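Local coordinates for SAM-dependent O-methyltransferase (Thermotoga maritima, PDB 1O54), which probably catalyses the S-adenosyl-L-methionine-dependent methylation of N1 of adenosine 58 in tRNA, acting as a homotetramer, at residues Q94-K99 against A184-V189. Sequence-based numbering, arbitrary orientation.
Sequences QIVYPK and ALFLDV
One methyl group of V96, CG2, meets both F186 and D188, and through it the loop before helix 98-107 touches segment 184-189, which includes part of strand 182-187, in the Rossmann-like sheet of a class I methyltransferase. The contact is small, burying 89 Å² in all, and no hydrogen bond crosses it. V96 CG2 lies 4.0 Å from F186 CZ, the far end of a ring that comes from the opposite direction and receives the methyl obliquely. The same methyl is 3.5 Å from D188 OD2, a van der Waals contact in which the two side chains lie alongside, running in opposite senses.

Their spacing by two residues explains the pairing: the CB atoms of F186 and D188 both point toward the loop, whereas L187 between them packs on F209 and P192. The F186 ring extends with CG anti to the backbone N (chi1 -179°), which carries CZ out to the valine; A210 and V212 also pack against it. D188 is predicted to bind S-adenosyl-L-methionine, as is E144, whose side chain is about 8 Å away; the V96 methyl therefore probably lies at the border of the cofactor site.

Beyond this first shell, backbone hydrogen bonds of F186 with I117 and T119 fix the strand beside strand 115-119. In segment 94-99, Y97 occupies the N-cap position of helix 98-107, while P98 packs on I83 and M87 of helix 82-87 and on M106 of the second subunit. I95 turns the other way from V96, and its CD1 sits 3.7 Å above one face of the Y97 ring, offset toward the rim.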
loop_
_atom_site.group_PDB
_atom_site.type_symbol
_atom_site.label_atom_id
_atom_site.label_comp_id
_atom_site.label_asym_id
_atom_site.label_seq_id
_atom_site.Cartn_x
_atom_site.Cartn_y
_atom_site.Cartn_z
ATOM N N GLN A 94 -11.779 21.640 -3.700
ATOM C CA GLN A 94 -11.198 20.608 -2.844
ATOM C C GLN A 94 -12.276 19.889 -2.027
ATOM O O GLN A 94 -13.169 20.528 -1.457
ATOM C CB GLN A 94 -10.182 21.238 -1.896
ATOM N N ILE A 95 -12.166 18.559 -1.930
ATOM C CA ILE A 95 -13.145 17.782 -1.174
ATOM C C ILE A 95 -12.452 16.795 -0.272
ATOM O O ILE A 95 -11.284 16.472 -0.487
ATOM C CB ILE A 95 -14.092 17.016 -2.113
ATOM C CG1 ILE A 95 -13.329 16.031 -2.994
ATOM C CG2 ILE A 95 -14.858 17.992 -3.007
ATOM C CD1 ILE A 95 -14.194 14.954 -3.621
ATOM N N VAL A 96 -13.195 16.308 0.717
ATOM C CA VAL A 96 -12.853 15.051 1.379
ATOM C C VAL A 96 -13.422 13.932 0.507
ATOM O O VAL A 96 -14.642 13.914 0.231
ATOM C CB VAL A 96 -13.438 14.945 2.798
ATOM C CG1 VAL A 96 -13.040 13.619 3.430
ATOM C CG2 VAL A 96 -12.956 16.100 3.677
ATOM N N TYR A 97 -12.566 13.023 0.048
ATOM C CA TYR A 97 -13.002 11.995 -0.897
ATOM C C TYR A 97 -13.794 10.937 -0.155
ATOM O O TYR A 97 -13.540 10.702 1.034
ATOM C CB TYR A 97 -11.810 11.365 -1.635
ATOM C CG TYR A 97 -11.257 12.325 -2.672
ATOM C CD1 TYR A 97 -10.383 13.330 -2.309
ATOM C CD2 TYR A 97 -11.636 12.231 -4.017
ATOM C CE1 TYR A 97 -9.888 14.240 -3.253
ATOM C CE2 TYR A 97 -11.143 13.137 -4.967
ATOM C CZ TYR A 97 -10.270 14.134 -4.571
ATOM O OH TYR A 97 -9.771 15.038 -5.509
ATOM N N PRO A 98 -14.745 10.311 -0.846
ATOM C CA PRO A 98 -15.550 9.222 -0.287
ATOM C C PRO A 98 -14.825 8.104 0.439
ATOM O O PRO A 98 -15.319 7.629 1.459
ATOM C CB PRO A 98 -16.214 8.629 -1.538
ATOM C CG PRO A 98 -16.435 9.831 -2.393
ATOM C CD PRO A 98 -15.152 10.635 -2.241
ATOM N N LYS A 99 -13.671 7.657 -0.080
ATOM C CA LYS A 99 -12.899 6.625 0.628
ATOM C C LYS A 99 -12.570 7.086 2.054
ATOM O O LYS A 99 -12.500 6.287 2.987
ATOM C CB LYS A 99 -11.590 6.280 -0.112
ATOM C CG LYS A 99 -10.480 7.354 -0.083
ATOM C CD LYS A 99 -9.151 6.764 -0.550
ATOM C CE LYS A 99 -7.985 7.605 -0.235
ATOM N NZ LYS A 99 -7.501 7.532 1.134
ATOM N N ALA A 184 -20.260 14.509 18.036
ATOM C CA ALA A 184 -19.016 14.388 17.273
ATOM C C ALA A 184 -18.768 15.684 16.512
ATOM O O ALA A 184 -19.695 16.483 16.310
ATOM C CB ALA A 184 -19.069 13.243 16.318
ATOM N N LEU A 185 -17.531 15.860 16.071
ATOM C CA LEU A 185 -17.112 17.067 15.418
ATOM C C LEU A 185 -16.077 16.716 14.380
ATOM O O LEU A 185 -15.117 16.004 14.654
ATOM C CB LEU A 185 -16.550 18.053 16.443
ATOM C CG LEU A 185 -16.232 19.471 15.948
ATOM C CD1 LEU A 185 -16.370 20.453 17.068
ATOM C CD2 LEU A 185 -14.853 19.518 15.303
ATOM N N PHE A 186 -16.276 17.235 13.180
ATOM C CA PHE A 186 -15.292 17.090 12.092
ATOM C C PHE A 186 -14.750 18.468 11.728
ATOM O O PHE A 186 -15.513 19.423 11.462
ATOM C CB PHE A 186 -15.918 16.489 10.844
ATOM C CG PHE A 186 -14.936 16.312 9.738
ATOM C CD1 PHE A 186 -13.916 15.349 9.856
ATOM C CD2 PHE A 186 -14.969 17.109 8.613
ATOM C CE1 PHE A 186 -12.967 15.191 8.834
ATOM C CE2 PHE A 186 -14.037 16.948 7.586
ATOM C CZ PHE A 186 -13.022 16.002 7.712
ATOM N N LEU A 187 -13.423 18.545 11.659
ATOM C CA LEU A 187 -12.722 19.788 11.460
ATOM C C LEU A 187 -11.885 19.665 10.188
ATOM O O LEU A 187 -11.086 18.734 10.059
ATOM C CB LEU A 187 -11.799 20.048 12.625
ATOM C CG LEU A 187 -10.951 21.328 12.568
ATOM C CD1 LEU A 187 -11.783 22.582 12.603
ATOM C CD2 LEU A 187 -9.967 21.293 13.745
ATOM N N ASP A 188 -12.067 20.613 9.257
ATOM C CA ASP A 188 -11.289 20.611 8.050
ATOM C C ASP A 188 -11.024 22.079 7.709
ATOM O O ASP A 188 -11.881 22.764 7.131
ATOM C CB ASP A 188 -12.038 19.937 6.939
ATOM C CG ASP A 188 -11.216 19.772 5.668
ATOM O OD1 ASP A 188 -10.084 20.255 5.585
ATOM O OD2 ASP A 188 -11.689 19.172 4.681
ATOM N N VAL A 189 -9.858 22.544 8.111
ATOM C CA VAL A 189 -9.439 23.954 7.979
ATOM C C VAL A 189 -7.949 23.921 7.678
ATOM O O VAL A 189 -7.310 22.886 7.864
ATOM C CB VAL A 189 -9.695 24.775 9.253
ATOM C CG1 VAL A 189 -11.188 24.851 9.582
ATOM C CG2 VAL A 189 -8.968 24.189 10.420
#